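PDB 4ME8: signal peptidase I from Enterococcus faecalis, which probably cleaves hydrophobic N-terminal signal or leader sequences from secreted proteins, as a serine-type endopeptidase of the S26 family. Local coordinates for residues 26-34 with 45-54. Sequence-based numbering, arbitrary orientation.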
loop_
_atom_site.group_PDB
_atom_site.type_symbol
_atom_site.label_atom_id
_atom_site.label_comp_id
_atom_site.label_asym_id
_atom_site.label_seq_id
_atom_site.Cartn_x
_atom_site.Cartn_y
_atom_site.Cartn_z
ATOM N N LYS A 26 -4.427 14.988 -8.480
ATOM C CA LYS A 26 -3.514 14.723 -7.367
ATOM C C LYS A 26 -3.971 13.411 -6.709
ATOM O O LYS A 26 -5.136 13.311 -6.290
ATOM C CB LYS A 26 -3.545 15.880 -6.359
ATOM C CG LYS A 26 -2.549 15.767 -5.211
ATOM C CD LYS A 26 -2.541 17.027 -4.356
ATOM N N PRO A 27 -3.074 12.399 -6.630
ATOM C CA PRO A 27 -3.520 11.088 -6.137
ATOM C C PRO A 27 -4.090 11.139 -4.717
ATOM O O PRO A 27 -3.569 11.853 -3.865
ATOM C CB PRO A 27 -2.247 10.232 -6.206
ATOM C CG PRO A 27 -1.400 10.910 -7.234
ATOM C CD PRO A 27 -1.651 12.370 -7.017
ATOM N N GLN A 28 -5.180 10.413 -4.499
ATOM C CA GLN A 28 -5.843 10.331 -3.200
ATOM C C GLN A 28 -5.804 8.871 -2.755
ATOM O O GLN A 28 -5.571 7.991 -3.561
ATOM C CB GLN A 28 -7.296 10.775 -3.310
ATOM C CG GLN A 28 -7.529 12.051 -4.106
ATOM C CD GLN A 28 -9.006 12.307 -4.361
ATOM O OE1 GLN A 28 -9.451 12.360 -5.513
ATOM N NE2 GLN A 28 -9.781 12.451 -3.286
ATOM N N ARG A 29 -6.052 8.610 -1.482
ATOM C CA ARG A 29 -6.030 7.237 -0.967
ATOM C C ARG A 29 -6.983 6.291 -1.713
ATOM O O ARG A 29 -8.128 6.627 -2.006
ATOM C CB ARG A 29 -6.365 7.232 0.520
ATOM C CG ARG A 29 -6.048 5.931 1.240
ATOM C CD ARG A 29 -6.663 5.918 2.636
ATOM N NE ARG A 29 -6.577 7.237 3.267
ATOM C CZ ARG A 29 -5.456 7.785 3.749
ATOM N NH1 ARG A 29 -4.299 7.126 3.706
ATOM N NH2 ARG A 29 -5.495 9.011 4.274
ATOM N N PHE A 30 -6.479 5.098 -2.003
ATOM C CA PHE A 30 -7.208 4.054 -2.725
ATOM C C PHE A 30 -7.246 4.272 -4.246
ATOM O O PHE A 30 -7.795 3.448 -4.976
ATOM C CB PHE A 30 -8.618 3.817 -2.157
ATOM C CG PHE A 30 -8.638 3.459 -0.686
ATOM C CD1 PHE A 30 -7.834 2.446 -0.190
ATOM C CD2 PHE A 30 -9.494 4.112 0.192
ATOM C CE1 PHE A 30 -7.865 2.096 1.154
ATOM C CE2 PHE A 30 -9.535 3.763 1.538
ATOM C CZ PHE A 30 -8.724 2.747 2.018
ATOM N N ASP A 31 -6.647 5.361 -4.721
ATOM C CA ASP A 31 -6.354 5.497 -6.139
ATOM C C ASP A 31 -5.322 4.449 -6.555
ATOM O O ASP A 31 -4.433 4.067 -5.771
ATOM C CB ASP A 31 -5.808 6.895 -6.475
ATOM C CG ASP A 31 -6.892 7.978 -6.489
ATOM O OD1 ASP A 31 -8.094 7.652 -6.360
ATOM O OD2 ASP A 31 -6.532 9.173 -6.654
ATOM N N ILE A 32 -5.461 3.985 -7.794
ATOM C CA ILE A 32 -4.475 3.103 -8.402
ATOM C C ILE A 32 -3.498 3.978 -9.170
ATOM O O ILE A 32 -3.907 4.860 -9.924
ATOM C CB ILE A 32 -5.142 2.046 -9.308
ATOM C CG1 ILE A 32 -5.799 0.992 -8.422
ATOM C CG2 ILE A 32 -4.124 1.368 -10.220
ATOM C CD1 ILE A 32 -6.837 0.169 -9.133
ATOM N N ILE A 33 -2.207 3.742 -8.949
ATOM C CA ILE A 33 -1.175 4.576 -9.545
ATOM C C ILE A 33 -0.098 3.760 -10.242
ATOM O O ILE A 33 0.303 2.698 -9.760
ATOM C CB ILE A 33 -0.532 5.513 -8.500
ATOM C CG1 ILE A 33 -0.050 4.744 -7.266
ATOM C CG2 ILE A 33 -1.534 6.575 -8.063
ATOM C CD1 ILE A 33 0.770 5.602 -6.330
ATOM N N ALA A 34 0.372 4.272 -11.376
ATOM C CA ALA A 34 1.438 3.629 -12.129
ATOM C C ALA A 34 2.759 4.367 -11.919
ATOM O O ALA A 34 2.790 5.601 -11.900
ATOM C CB ALA A 34 1.084 3.580 -13.598
ATOM N N ALA A 45 1.600 -1.240 -11.488
ATOM C CA ALA A 45 0.429 -0.557 -10.978
ATOM C C ALA A 45 0.148 -1.053 -9.573
ATOM O O ALA A 45 0.117 -2.262 -9.341
ATOM C CB ALA A 45 -0.757 -0.835 -11.880
ATOM N N LYS A 46 -0.026 -0.124 -8.631
ATOM C CA LYS A 46 -0.384 -0.467 -7.253
ATOM C C LYS A 46 -1.361 0.554 -6.685
ATOM O O LYS A 46 -1.512 1.637 -7.233
ATOM C CB LYS A 46 0.853 -0.548 -6.346
ATOM C CG LYS A 46 1.866 -1.636 -6.708
ATOM C CD LYS A 46 1.348 -3.051 -6.470
ATOM C CE LYS A 46 2.226 -4.044 -7.214
ATOM N NZ LYS A 46 1.900 -5.471 -6.954
ATOM N N ARG A 47 -2.018 0.177 -5.592
ATOM C CA ARG A 47 -2.968 1.032 -4.902
ATOM C C ARG A 47 -2.290 1.923 -3.852
ATOM O O ARG A 47 -1.466 1.468 -3.054
ATOM C CB ARG A 47 -4.072 0.195 -4.249
ATOM C CG ARG A 47 -5.356 0.978 -4.043
ATOM C CD ARG A 47 -6.484 0.120 -3.496
ATOM N NE ARG A 47 -7.043 -0.777 -4.509
ATOM C CZ ARG A 47 -8.028 -0.458 -5.353
ATOM N NH1 ARG A 47 -8.578 0.754 -5.332
ATOM N NH2 ARG A 47 -8.461 -1.356 -6.233
ATOM N N LEU A 48 -2.639 3.205 -3.890
ATOM C CA LEU A 48 -2.144 4.169 -2.927
ATOM C C LEU A 48 -2.840 3.908 -1.592
ATOM O O LEU A 48 -4.069 3.912 -1.515
ATOM C CB LEU A 48 -2.418 5.596 -3.421
ATOM C CG LEU A 48 -1.934 6.738 -2.521
ATOM C CD1 LEU A 48 -0.508 6.480 -2.047
ATOM C CD2 LEU A 48 -2.022 8.054 -3.270
ATOM N N ILE A 49 -2.043 3.646 -0.558
ATOM C CA ILE A 49 -2.563 3.276 0.763
ATOM C C ILE A 49 -2.149 4.314 1.812
ATOM O O ILE A 49 -2.987 4.808 2.578
ATOM C CB ILE A 49 -2.096 1.854 1.145
ATOM C CG1 ILE A 49 -2.759 0.817 0.218
ATOM C CG2 ILE A 49 -2.392 1.539 2.600
ATOM C CD1 ILE A 49 -4.268 0.680 0.359
ATOM N N GLY A 50 -0.871 4.666 1.821
ATOM C CA GLY A 50 -0.354 5.650 2.761
ATOM C C GLY A 50 0.233 6.873 2.087
ATOM O O GLY A 50 0.975 6.759 1.112
ATOM N N LEU A 51 -0.086 8.035 2.654
ATOM C CA LEU A 51 0.311 9.350 2.143
ATOM C C LEU A 51 1.265 9.985 3.161
ATOM O O LEU A 51 1.285 9.556 4.311
ATOM C CB LEU A 51 -0.939 10.226 1.999
ATOM C CG LEU A 51 -1.993 9.788 0.959
ATOM C CD1 LEU A 51 -3.403 10.124 1.414
ATOM C CD2 LEU A 51 -1.733 10.461 -0.375
ATOM N N PRO A 52 2.046 11.010 2.749
ATOM C CA PRO A 52 3.036 11.665 3.623
ATOM C C PRO A 52 2.525 12.031 5.024
ATOM O O PRO A 52 1.459 12.645 5.171
ATOM C CB PRO A 52 3.387 12.945 2.861
ATOM C CG PRO A 52 3.142 12.620 1.423
ATOM C CD PRO A 52 2.049 11.584 1.387
ATOM N N GLY A 53 3.286 11.654 6.043
ATOM C CA GLY A 53 2.968 12.031 7.419
ATOM C C GLY A 53 2.204 10.977 8.193
ATOM O O GLY A 53 2.220 10.984 9.425
ATOM N N GLU A 54 1.576 10.052 7.474
ATOM C CA GLU A 54 0.688 9.065 8.077
ATOM C C GLU A 54 1.401 7.809 8.595
ATOM O O GLU A 54 2.392 7.352 8.022
ATOM C CB GLU A 54 -0.388 8.662 7.071
ATOM C CG GLU A 54 -1.351 9.802 6.727
ATOM C CD GLU A 54 -2.237 9.507 5.525
ATOM O OE1 GLU A 54 -2.025 8.466 4.863
ATOM O OE2 GLU A 54 -3.147 10.319 5.228
#
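I33 and K46 form the antiparallel hydrogen-bonded pair of a beta hairpin, I33 N giving a nearly straight bond to K46 O (2.8 Å) and K46 N returning one to I33 O, while I32–R47 and A34–A45 flank them as non-hydrogen-bonded pairs. Just before I32, the chain in the type II turn Q28–D31 adds two further backbone bonds: L48 N to D31 O and F30 N to L48 O. On its other edge the strand containing 45-50 pairs with strand 109-113, where I49 and G50 both face F111 in a classic beta bulge. K46, predicted to be one of the active-site residues of this S26 peptidase, has its NZ hydrogen-bonded to S120 OG, so the hairpin carries part of the probable catalytic site.

R47 passes CG and CD beside F30 O, and the bend at chi3 (-74°) lets NH1 make a weak bond to that oxygen. I32 CG1 sits over one face of the R47 guanidinium, 4.0 Å above its plane, and D115 takes NH2 in a salt bridge. From the strand, L48 reaches toward the turn with CG anti to the backbone N (chi1 -179°), bringing CD2 to 3.7 Å from P27 CB and beside Q28 O. F30 has R29 CG over the centre of one ring face, and I49 CD1 approaches F30 CE1 at 3.9 Å.

Beyond the bulge, R29 reaches E54 end-on in a two-pronged salt bridge, the guanidinium and carboxylate planes 32° apart. R29 NH2 meets E54 OE2 at 2.9 Å; R29 NH1 gives one N-H almost straight to E54 OE1 and the other, more bent, to I49 O, both close to the guanidinium plane, and L51 CD1 lies over one face. E54 OE1 is gripped twice, by R29 NH1 (2.9 Å) and by L51 N (3.0 Å), which arrive from opposite faces of the carboxylate.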